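Local coordinates for amino acid ABC transporter, periplasmic amino acid-binding protein (Brucella ovis, PDB 4Z9N) that binds glutathione and probably hands it, or related amino-acid-derived solutes, to an ABC importer as its periplasmic solute-binding component, at residues D10-V15 with S54-D59; R50-A55 with A222-V227; T269-D274 with K279-K284; T75-G80 with L99-A104. All coordinates share one frame; numbering follows the deposited sequence.

Interaction 1: D10-V15 with S54-D59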
loop_
_atom_site.group_PDB
_atom_site.type_symbol
_atom_site.label_atom_id
_atom_site.label_comp_id
_atom_site.label_asym_id
_atom_site.label_seq_id
_atom_site.Cartn_x
_atom_site.Cartn_y
_atom_site.Cartn_z
ATOM N N ASP D 10 -9.942 13.389 18.127
ATOM C CA ASP D 10 -9.239 14.352 17.284
ATOM C C ASP D 10 -7.801 14.498 17.785
ATOM O O ASP D 10 -7.478 15.423 18.530
ATOM C CB ASP D 10 -9.959 15.703 17.302
ATOM C CG ASP D 10 -9.477 16.645 16.213
ATOM O OD1 ASP D 10 -8.438 16.371 15.567
ATOM O OD2 ASP D 10 -10.146 17.680 16.017
ATOM N N THR D 11 -6.950 13.565 17.386
ATOM C CA THR D 11 -5.569 13.543 17.839
ATOM C C THR D 11 -4.808 14.733 17.271
ATOM O O THR D 11 -3.974 15.317 17.948
ATOM C CB THR D 11 -4.872 12.216 17.441
ATOM O OG1 THR D 11 -5.592 11.115 18.005
ATOM C CG2 THR D 11 -3.447 12.167 17.942
ATOM N N LEU D 12 -5.097 15.102 16.026
ATOM C CA LEU D 12 -4.426 16.265 15.448
ATOM C C LEU D 12 -4.599 17.504 16.345
ATOM O O LEU D 12 -3.628 18.194 16.664
ATOM C CB LEU D 12 -4.948 16.558 14.044
ATOM C CG LEU D 12 -4.231 17.743 13.394
ATOM C CD1 LEU D 12 -2.730 17.463 13.269
ATOM C CD2 LEU D 12 -4.840 18.042 12.031
ATOM N N SER D 13 -5.833 17.773 16.753
ATOM C CA SER D 13 -6.119 18.938 17.588
ATOM C C SER D 13 -5.395 18.875 18.929
ATOM O O SER D 13 -4.873 19.883 19.415
ATOM C CB SER D 13 -7.624 19.070 17.818
ATOM O OG SER D 13 -7.911 20.181 18.648
ATOM N N ASP D 14 -5.373 17.689 19.528
ATOM C CA ASP D 14 -4.717 17.497 20.819
ATOM C C ASP D 14 -3.207 17.644 20.713
ATOM O O ASP D 14 -2.572 18.191 21.611
ATOM C CB ASP D 14 -5.075 16.129 21.404
ATOM C CG ASP D 14 -6.562 15.982 21.668
ATOM O OD1 ASP D 14 -7.039 14.834 21.774
ATOM O OD2 ASP D 14 -7.252 17.014 21.765
ATOM N N VAL D 15 -2.644 17.160 19.607
ATOM C CA VAL D 15 -1.219 17.308 19.340
ATOM C C VAL D 15 -0.845 18.795 19.206
ATOM O O VAL D 15 0.136 19.251 19.790
ATOM C CB VAL D 15 -0.812 16.499 18.080
ATOM C CG1 VAL D 15 0.566 16.929 17.586
ATOM C CG2 VAL D 15 -0.860 14.992 18.381
ATOM N N SER D 54 7.240 17.848 11.636
ATOM C CA SER D 54 7.501 18.968 10.725
ATOM C C SER D 54 6.242 19.348 9.955
ATOM O O SER D 54 5.938 20.521 9.788
ATOM C CB SER D 54 8.632 18.643 9.748
ATOM O OG SER D 54 9.779 18.151 10.415
ATOM N N ALA D 55 5.503 18.341 9.501
ATOM C CA ALA D 55 4.224 18.571 8.833
ATOM C C ALA D 55 3.278 19.442 9.649
ATOM O O ALA D 55 2.526 20.251 9.104
ATOM C CB ALA D 55 3.552 17.228 8.521
ATOM N N ILE D 56 3.309 19.261 10.963
ATOM C CA ILE D 56 2.340 19.888 11.845
ATOM C C ILE D 56 2.846 21.207 12.382
ATOM O O ILE D 56 2.117 22.200 12.382
ATOM C CB ILE D 56 1.973 18.951 13.012
ATOM C CG1 ILE D 56 1.342 17.662 12.481
ATOM C CG2 ILE D 56 1.044 19.647 14.005
ATOM C CD1 ILE D 56 1.140 16.598 13.561
ATOM N N PHE D 57 4.094 21.204 12.847
ATOM C CA PHE D 57 4.646 22.338 13.583
ATOM C C PHE D 57 5.697 23.119 12.801
ATOM O O PHE D 57 6.095 24.197 13.224
ATOM C CB PHE D 57 5.264 21.859 14.907
ATOM C CG PHE D 57 4.285 21.211 15.841
ATOM C CD1 PHE D 57 3.343 21.971 16.517
ATOM C CD2 PHE D 57 4.319 19.841 16.062
ATOM C CE1 PHE D 57 2.435 21.371 17.383
ATOM C CE2 PHE D 57 3.423 19.242 16.937
ATOM C CZ PHE D 57 2.479 20.003 17.594
ATOM N N GLY D 58 6.152 22.579 11.672
ATOM C CA GLY D 58 7.240 23.198 10.933
ATOM C C GLY D 58 8.562 23.166 11.684
ATOM O O GLY D 58 9.447 23.997 11.463
ATOM N N ASP D 59 8.688 22.194 12.582
ATOM C CA ASP D 59 9.853 22.079 13.451
ATOM C C ASP D 59 10.020 20.601 13.802
ATOM O O ASP D 59 9.219 20.065 14.546
ATOM C CB ASP D 59 9.662 22.940 14.711
ATOM C CG ASP D 59 10.863 22.915 15.655
ATOM O OD1 ASP D 59 11.746 22.042 15.520
ATOM O OD2 ASP D 59 10.914 23.781 16.561
#

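Interaction 2: R50-A55 with A222-V227. With NA (sodium ion), chain H.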
loop_
_atom_site.group_PDB
_atom_site.type_symbol
_atom_site.label_atom_id
_atom_site.label_comp_id
_atom_site.label_asym_id
_atom_site.label_seq_id
_atom_site.Cartn_x
_atom_site.Cartn_y
_atom_site.Cartn_z
ATOM N N ARG D 50 9.892 12.693 13.147
ATOM C CA ARG D 50 10.213 14.097 12.965
ATOM C C ARG D 50 9.530 14.653 11.720
ATOM O O ARG D 50 9.246 15.851 11.649
ATOM C CB ARG D 50 11.725 14.308 12.876
ATOM C CG ARG D 50 12.504 13.839 14.110
ATOM C CD ARG D 50 13.876 14.517 14.165
ATOM N NE ARG D 50 14.691 13.987 15.250
ATOM C CZ ARG D 50 14.611 14.393 16.515
ATOM N NH1 ARG D 50 13.753 15.340 16.869
ATOM N NH2 ARG D 50 15.388 13.839 17.434
ATOM N N ALA D 51 9.284 13.795 10.735
ATOM C CA ALA D 51 8.584 14.236 9.524
ATOM C C ALA D 51 7.144 14.649 9.848
ATOM O O ALA D 51 6.643 15.659 9.339
ATOM C CB ALA D 51 8.599 13.127 8.435
ATOM N N VAL D 52 6.485 13.873 10.697
ATOM C CA VAL D 52 5.131 14.198 11.114
ATOM C C VAL D 52 5.141 15.479 11.937
ATOM O O VAL D 52 4.294 16.350 11.747
ATOM C CB VAL D 52 4.505 13.035 11.888
ATOM C CG1 VAL D 52 3.136 13.409 12.419
ATOM C CG2 VAL D 52 4.411 11.815 10.973
ATOM N N ALA D 53 6.113 15.605 12.835
ATOM C CA ALA D 53 6.236 16.825 13.612
ATOM C C ALA D 53 6.470 18.033 12.704
ATOM O O ALA D 53 5.952 19.129 12.972
ATOM C CB ALA D 53 7.356 16.692 14.636
ATOM N N SER D 54 7.240 17.848 11.636
ATOM C CA SER D 54 7.501 18.968 10.725
ATOM C C SER D 54 6.242 19.348 9.955
ATOM O O SER D 54 5.938 20.521 9.788
ATOM C CB SER D 54 8.632 18.643 9.748
ATOM O OG SER D 54 9.779 18.151 10.415
ATOM N N ALA D 55 5.503 18.341 9.501
ATOM C CA ALA D 55 4.224 18.571 8.833
ATOM C C ALA D 55 3.278 19.442 9.649
ATOM O O ALA D 55 2.526 20.251 9.104
ATOM C CB ALA D 55 3.552 17.228 8.521
ATOM N N ALA D 222 -9.871 9.180 11.580
ATOM C CA ALA D 222 -9.462 9.213 10.177
ATOM C C ALA D 222 -8.582 10.415 9.875
ATOM O O ALA D 222 -7.638 10.315 9.085
ATOM C CB ALA D 222 -10.690 9.217 9.262
ATOM N N ARG D 223 -8.888 11.546 10.504
ATOM C CA ARG D 223 -8.128 12.770 10.275
ATOM C C ARG D 223 -6.671 12.574 10.669
ATOM O O ARG D 223 -5.766 13.013 9.951
ATOM C CB ARG D 223 -8.730 13.947 11.064
ATOM N N TRP D 224 -6.450 11.921 11.814
ATOM C CA TRP D 224 -5.095 11.657 12.285
ATOM C C TRP D 224 -4.372 10.641 11.396
ATOM O O TRP D 224 -3.187 10.816 11.084
ATOM C CB TRP D 224 -5.101 11.172 13.744
ATOM C CG TRP D 224 -3.719 10.953 14.255
ATOM C CD1 TRP D 224 -3.184 9.780 14.689
ATOM C CD2 TRP D 224 -2.673 11.932 14.344
ATOM N NE1 TRP D 224 -1.873 9.963 15.063
ATOM C CE2 TRP D 224 -1.538 11.280 14.863
ATOM C CE3 TRP D 224 -2.599 13.304 14.062
ATOM C CZ2 TRP D 224 -0.331 11.945 15.093
ATOM C CZ3 TRP D 224 -1.397 13.966 14.289
ATOM C CH2 TRP D 224 -0.284 13.288 14.804
ATOM N N ALA D 225 -5.066 9.578 10.993
ATOM C CA ALA D 225 -4.477 8.600 10.073
ATOM C C ALA D 225 -4.093 9.258 8.750
ATOM O O ALA D 225 -3.041 8.939 8.174
ATOM C CB ALA D 225 -5.433 7.439 9.824
ATOM N N ASP D 226 -4.946 10.165 8.265
ATOM C CA ASP D 226 -4.640 10.899 7.027
ATOM C C ASP D 226 -3.338 11.698 7.147
ATOM O O ASP D 226 -2.539 11.737 6.208
ATOM C CB ASP D 226 -5.795 11.836 6.643
ATOM C CG ASP D 226 -7.041 11.089 6.139
ATOM O OD1 ASP D 226 -7.008 9.854 5.998
ATOM O OD2 ASP D 226 -8.072 11.750 5.907
ATOM N N VAL D 227 -3.124 12.337 8.295
ATOM C CA VAL D 227 -1.907 13.144 8.497
ATOM C C VAL D 227 -0.664 12.260 8.432
ATOM O O VAL D 227 0.345 12.609 7.807
ATOM C CB VAL D 227 -1.946 13.912 9.854
ATOM C CG1 VAL D 227 -0.573 14.499 10.170
ATOM C CG2 VAL D 227 -3.021 14.995 9.841
HETATM NA NA NA H . -9.509 9.259 4.621
#

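Interaction 3: T269-D274 with K279-K284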
loop_
_atom_site.group_PDB
_atom_site.type_symbol
_atom_site.label_atom_id
_atom_site.label_comp_id
_atom_site.label_asym_id
_atom_site.label_seq_id
_atom_site.Cartn_x
_atom_site.Cartn_y
_atom_site.Cartn_z
ATOM N N THR D 269 -5.049 26.551 -3.768
ATOM C CA THR D 269 -4.989 25.121 -3.476
ATOM C C THR D 269 -5.518 24.876 -2.060
ATOM O O THR D 269 -5.369 25.721 -1.170
ATOM C CB THR D 269 -3.557 24.565 -3.617
ATOM O OG1 THR D 269 -3.578 23.142 -3.437
ATOM C CG2 THR D 269 -2.622 25.202 -2.587
ATOM N N LYS D 270 -6.144 23.720 -1.855
ATOM C CA LYS D 270 -6.802 23.416 -0.585
ATOM C C LYS D 270 -6.292 22.110 0.010
ATOM O O LYS D 270 -6.840 21.609 0.985
ATOM C CB LYS D 270 -8.317 23.340 -0.776
ATOM N N ILE D 271 -5.237 21.567 -0.580
ATOM C CA ILE D 271 -4.726 20.251 -0.183
ATOM C C ILE D 271 -4.278 20.215 1.267
ATOM O O ILE D 271 -4.728 19.371 2.043
ATOM C CB ILE D 271 -3.592 19.830 -1.121
ATOM C CG1 ILE D 271 -4.192 19.500 -2.485
ATOM C CG2 ILE D 271 -2.804 18.648 -0.543
ATOM C CD1 ILE D 271 -3.180 19.187 -3.537
ATOM N N GLY D 272 -3.398 21.134 1.640
ATOM C CA GLY D 272 -2.872 21.152 2.993
ATOM C C GLY D 272 -3.948 21.436 4.011
ATOM O O GLY D 272 -4.012 20.779 5.050
ATOM N N THR D 273 -4.816 22.400 3.718
ATOM C CA THR D 273 -5.818 22.801 4.700
ATOM C C THR D 273 -6.937 21.753 4.819
ATOM O O THR D 273 -7.529 21.596 5.896
ATOM C CB THR D 273 -6.409 24.193 4.370
ATOM O OG1 THR D 273 -6.981 24.183 3.057
ATOM C CG2 THR D 273 -5.323 25.251 4.423
ATOM N N ASP D 274 -7.211 21.016 3.743
ATOM C CA ASP D 274 -8.164 19.907 3.838
ATOM C C ASP D 274 -7.585 18.812 4.720
ATOM O O ASP D 274 -8.324 18.051 5.341
ATOM C CB ASP D 274 -8.521 19.329 2.461
ATOM C CG ASP D 274 -9.602 20.127 1.745
ATOM O OD1 ASP D 274 -10.179 21.063 2.347
ATOM O OD2 ASP D 274 -9.889 19.799 0.578
ATOM N N LYS D 279 -0.737 25.319 3.961
ATOM C CA LYS D 279 -0.610 25.058 2.526
ATOM C C LYS D 279 0.769 24.499 2.177
ATOM O O LYS D 279 0.909 23.705 1.249
ATOM C CB LYS D 279 -0.886 26.327 1.716
ATOM N N ASP D 280 1.784 24.892 2.935
ATOM C CA ASP D 280 3.139 24.458 2.617
ATOM C C ASP D 280 3.604 23.279 3.470
ATOM O O ASP D 280 4.788 23.163 3.767
ATOM C CB ASP D 280 4.119 25.636 2.770
ATOM C CG ASP D 280 4.144 26.206 4.186
ATOM O OD1 ASP D 280 3.238 25.890 4.983
ATOM O OD2 ASP D 280 5.086 26.965 4.506
ATOM N N TRP D 281 2.674 22.396 3.847
ATOM C CA TRP D 281 2.993 21.298 4.760
ATOM C C TRP D 281 4.122 20.397 4.218
ATOM O O TRP D 281 4.946 19.898 4.991
ATOM C CB TRP D 281 1.731 20.469 5.059
ATOM C CG TRP D 281 1.160 19.800 3.849
ATOM C CD1 TRP D 281 0.535 20.409 2.792
ATOM C CD2 TRP D 281 1.179 18.402 3.551
ATOM N NE1 TRP D 281 0.163 19.465 1.857
ATOM C CE2 TRP D 281 0.542 18.229 2.307
ATOM C CE3 TRP D 281 1.660 17.271 4.227
ATOM C CZ2 TRP D 281 0.387 16.975 1.716
ATOM C CZ3 TRP D 281 1.506 16.026 3.633
ATOM C CH2 TRP D 281 0.877 15.890 2.392
ATOM N N VAL D 282 4.183 20.196 2.902
ATOM C CA VAL D 282 5.240 19.356 2.335
ATOM C C VAL D 282 6.597 20.068 2.363
ATOM O O VAL D 282 7.619 19.436 2.625
ATOM C CB VAL D 282 4.903 18.895 0.902
ATOM C CG1 VAL D 282 5.997 17.973 0.375
ATOM C CG2 VAL D 282 3.559 18.166 0.888
ATOM N N VAL D 283 6.618 21.375 2.099
ATOM C CA VAL D 283 7.859 22.142 2.238
ATOM C C VAL D 283 8.370 22.001 3.675
ATOM O O VAL D 283 9.566 21.811 3.899
ATOM C CB VAL D 283 7.680 23.632 1.860
ATOM C CG1 VAL D 283 9.025 24.365 1.936
ATOM C CG2 VAL D 283 7.077 23.770 0.466
ATOM N N LYS D 284 7.458 22.057 4.643
ATOM C CA LYS D 284 7.847 21.872 6.040
ATOM C C LYS D 284 8.463 20.499 6.284
ATOM O O LYS D 284 9.478 20.405 6.986
ATOM C CB LYS D 284 6.658 22.065 6.985
ATOM C CG LYS D 284 6.029 23.441 6.955
ATOM C CD LYS D 284 4.896 23.514 7.982
ATOM C CE LYS D 284 4.235 24.886 8.018
ATOM N NZ LYS D 284 5.216 25.992 7.873
HETATM O O HOH W 1 -1.462 22.657 0.040
#

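Interaction 4: T75-G80 with L99-A104. With NA (sodium ion), chain K.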
loop_
_atom_site.group_PDB
_atom_site.type_symbol
_atom_site.label_atom_id
_atom_site.label_comp_id
_atom_site.label_asym_id
_atom_site.label_seq_id
_atom_site.Cartn_x
_atom_site.Cartn_y
_atom_site.Cartn_z
ATOM N N THR D 75 0.221 -1.499 23.705
ATOM C CA THR D 75 -0.513 -0.977 24.853
ATOM C C THR D 75 -0.333 0.538 24.949
ATOM O O THR D 75 -1.289 1.276 25.192
ATOM C CB THR D 75 -0.050 -1.631 26.168
ATOM O OG1 THR D 75 -0.178 -3.055 26.061
ATOM C CG2 THR D 75 -0.889 -1.136 27.335
ATOM N N ALA D 76 0.902 0.982 24.731
ATOM C CA ALA D 76 1.248 2.400 24.795
ATOM C C ALA D 76 0.438 3.207 23.782
ATOM O O ALA D 76 0.042 4.330 24.058
ATOM C CB ALA D 76 2.743 2.602 24.553
ATOM N N LEU D 77 0.190 2.632 22.606
ATOM C CA LEU D 77 -0.595 3.330 21.595
ATOM C C LEU D 77 -2.093 3.248 21.920
ATOM O O LEU D 77 -2.814 4.241 21.810
ATOM C CB LEU D 77 -0.310 2.759 20.204
ATOM C CG LEU D 77 -1.025 3.375 18.992
ATOM C CD1 LEU D 77 -0.710 4.865 18.843
ATOM C CD2 LEU D 77 -0.651 2.626 17.714
ATOM N N GLN D 78 -2.553 2.070 22.338
ATOM C CA GLN D 78 -3.970 1.885 22.659
ATOM C C GLN D 78 -4.414 2.795 23.787
ATOM O O GLN D 78 -5.544 3.269 23.803
ATOM C CB GLN D 78 -4.253 0.431 23.047
ATOM C CG GLN D 78 -4.106 -0.570 21.918
ATOM C CD GLN D 78 -4.158 -2.006 22.433
ATOM O OE1 GLN D 78 -4.746 -2.892 21.805
ATOM N NE2 GLN D 78 -3.559 -2.233 23.590
ATOM N N SER D 79 -3.517 3.033 24.734
ATOM C CA SER D 79 -3.868 3.758 25.948
ATOM C C SER D 79 -3.894 5.263 25.688
ATOM O O SER D 79 -4.434 6.036 26.480
ATOM C CB SER D 79 -2.879 3.441 27.065
ATOM O OG SER D 79 -1.656 4.139 26.853
ATOM N N GLY D 80 -3.296 5.676 24.581
ATOM C CA GLY D 80 -3.177 7.091 24.290
ATOM C C GLY D 80 -1.873 7.700 24.771
ATOM O O GLY D 80 -1.648 8.904 24.616
ATOM N N LEU D 99 -6.735 -5.284 17.669
ATOM C CA LEU D 99 -6.100 -4.382 18.638
ATOM C C LEU D 99 -6.684 -2.969 18.652
ATOM O O LEU D 99 -6.253 -2.133 19.445
ATOM C CB LEU D 99 -4.595 -4.303 18.359
ATOM C CG LEU D 99 -3.816 -5.614 18.472
ATOM C CD1 LEU D 99 -2.356 -5.376 18.110
ATOM C CD2 LEU D 99 -3.940 -6.194 19.882
ATOM N N GLY D 100 -7.667 -2.704 17.793
ATOM C CA GLY D 100 -8.210 -1.364 17.673
ATOM C C GLY D 100 -7.220 -0.412 17.016
ATOM O O GLY D 100 -7.238 0.804 17.275
ATOM N N LEU D 101 -6.365 -0.965 16.164
ATOM C CA LEU D 101 -5.326 -0.181 15.495
ATOM C C LEU D 101 -5.475 -0.207 13.973
ATOM O O LEU D 101 -6.057 -1.134 13.400
ATOM C CB LEU D 101 -3.934 -0.690 15.883
ATOM C CG LEU D 101 -3.592 -0.726 17.383
ATOM C CD1 LEU D 101 -2.161 -1.214 17.586
ATOM C CD2 LEU D 101 -3.819 0.636 18.064
ATOM N N ASP D 102 -4.940 0.824 13.329
ATOM C CA ASP D 102 -4.857 0.882 11.869
ATOM C C ASP D 102 -3.413 1.195 11.468
ATOM O O ASP D 102 -2.577 1.575 12.297
ATOM C CB ASP D 102 -5.783 1.965 11.292
ATOM C CG ASP D 102 -7.222 1.503 11.116
ATOM O OD1 ASP D 102 -7.472 0.302 10.901
ATOM O OD2 ASP D 102 -8.112 2.370 11.191
ATOM N N PHE D 103 -3.136 1.077 10.182
ATOM C CA PHE D 103 -1.797 1.341 9.660
ATOM C C PHE D 103 -1.915 2.358 8.544
ATOM O O PHE D 103 -2.743 2.200 7.647
ATOM C CB PHE D 103 -1.145 0.046 9.172
ATOM C CG PHE D 103 -0.913 -0.948 10.270
ATOM C CD1 PHE D 103 -1.924 -1.823 10.668
ATOM C CD2 PHE D 103 0.306 -0.993 10.928
ATOM C CE1 PHE D 103 -1.706 -2.721 11.708
ATOM C CE2 PHE D 103 0.519 -1.893 11.958
ATOM C CZ PHE D 103 -0.475 -2.742 12.349
ATOM N N ALA D 104 -1.099 3.402 8.608
ATOM C CA ALA D 104 -1.241 4.523 7.693
ATOM C C ALA D 104 -0.350 4.364 6.459
ATOM O O ALA D 104 -0.454 5.133 5.506
ATOM C CB ALA D 104 -0.934 5.816 8.408
HETATM NA NA NA K . -7.654 -1.946 11.559
#

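Interaction 1: D10-V15 with S54-D59
Helix-helix packing in the first lobe of the solute-binding fold brings the N-terminal helix 11-18 against the C-terminal end of helix 44-57, with Leu12 and Val15 facing Ile56 and Phe57. The contact is apolar and rests on branch ends. CD1 of Ile56 touches both residues of the first helix, 4.0 Å from Leu12 CD1 and 4.1 Å from Val15 CG1, while the Leu12 and Ile56 side chains run antiparallel alongside one another. Val15 holds CG1 anti to its N (chi1 165°), which sets that methyl 3.6 Å from Phe57 CZ. The same end of the ring meets backbone as well: Val15 O lies at the ring edge, in its plane, 3.3 Å from Phe57 CZ, so the carbonyl faces the ring's polarised C-H rim rather than its pi cloud. One face of the ring is covered by its own neighbour, with Ile56 CG2 3.7 Å above the centre, and this limits how the ring can turn. The helix carrying Leu12 starts at an N-cap, Asp10, whose OD1 accepts from Ser13 N at 3.2 Å from above the carboxylate plane. The other helix stops at Gly58, which has positive phi. Trp224 of helix 222-240 packs on both Leu12 and Ile56, Asp83 of the loop before strand 84-85 touches Val15, and helix 44-57 is the crossover between parallel strands 21-25 and 63-67.

Interaction 2: R50-A55 with A222-V227
Val52 and Trp224 both carry a side-chain branch trans to the backbone N, CG1 at chi1 176° and the indole CG at chi1 -178°, and these rotamers bring methyl and ring toward each other across the gap between two helices. Helices 44-57 and 222-240 thus pack together in the first lobe of the two-lobed periplasmic binding protein fold, in a fully buried apolar contact without a hydrogen bond across it. Val52 carries the contact through CG1. This methyl approaches the far corner of the six-membered ring, 4.2 Å from Trp224 CH2, meeting the indole obliquely, and lies 4.5 Å from Val227 CG1 one turn further along. Trp224 and Val227 therefore form two adjacent walls around one methyl. The polar end of the indole points to another partner, since NE1 donates to Asp83 O and so anchors the ring's orientation. Thr231 and Leu235 continue the same interface along helix 222-240, touching the alanine-rich side of helix 44-57. That helix is tied internally by Ser54, whose OG and N reach Arg50 O at 2.7 Å and 2.8 Å from opposite faces of the carbonyl. On another side of helix 222-240, Asp226 looks toward the second subunit: its OD1 takes the N-H of Arg229 NH1 and stands 2.9 Å from a sodium ion otherwise ligated by Asp96, Leu101, Asp102 and Gln219 of that subunit.

Interaction 3: T269-D274 with K279-K284
Gly272 and Trp281 make the tight half of a contact between two successive short helices, 271-274 and 281-289, which fold back on each other in the C-terminal helical region. Lacking a side chain, Gly272 lets its CA come within 3.5 Å of Trp281 CD1, so backbone approaches the pyrrole ring obliquely. The indole is swung there by a chi1 of 63°, which puts CG in the crowded position between N and carbonyl carbon. Ile271 adds CG2, 3.9 Å from Trp281 NE1, and Val282 CG2 sits over a face of the ring, 3.3 Å above its centre. Gly272 CA also comes within 4.5 Å of Lys279 CA, and a water accepts from Gly272 N and donates to Lys279 O. Trp230 and Ala234 of helix 222-240 touch the indole too, and Ile93 of the second subunit packs on both Ile271 and Trp281. The other side is looser: Thr273 is exposed, and the side chains of Lys270 and Lys279 are unmodelled beyond CB. Asp280, its CB directed away from the first helix, stands at the N-cap but makes no capping bond; its OD1 instead forms a salt bridge with Lys284 NZ at 3.5 Å.

Interaction 4: T75-G80 with L99-A104
The sodium ion beside Leu101, whose side chain rests on Leu77, is gripped by two groups of one strand end: Leu101 O at 2.6 Å and Asp102 OD1 at 2.4 Å. It is a different ion from the one next to Asp226 of this chain, and its equivalent on the other side of the subunit pair; Asp96 and Gln219 of the same chain and Asp226 of the second subunit complete its shell, so it bridges the subunit interface. Leu101 thus works in two directions, its carbonyl toward the metal and its isobutyl group toward helix 73-78. With CG anti to the carbonyl carbon (chi1 -56°), Leu101 sends CD2 to within 3.8 Å of Leu77 CD2, the two leucines crossing at a slant. Gln78, one residue on, lays its CG 4.0 Å from Leu101 CD2, its chain running at about a right angle to the leucine. The motif is a helix packed on the start of the long strand 101-117, which pairs antiparallel with 211-218; as in other solute-binding proteins of this family, such strands probably form the hinge connections between the lobes. Leu101 and Asp102 open strand 101-117, and Gln219 follows strand 211-218; backbone bonds join Gly100 to Gln219 and Asp102 to Val217. Gly100, with positive phi, makes the turn from helix 93-97 into the strand.

From the N terminus, interaction 1 closes a loop of about forty residues, bringing the first helix to the end of helix 44-57. Interaction 2 opens on that same helix, sharing Ser54 and Ala55, so one loop begins where the other ends; it closes far along the chain at helix 222-240, where Trp224 also touches interaction 1. Interaction 4 is nested inside that long loop, linking helix 73-78 to strand 101-117, and meets interaction 2 where Ala104 packs on Ala225. Interaction 3 follows as a separate short hairpin, resting on helix 44-57 through Trp281 and Lys284. Interactions 2, 3 and 4 all reach the second subunit, tying the lobe's helices to the dimer interface.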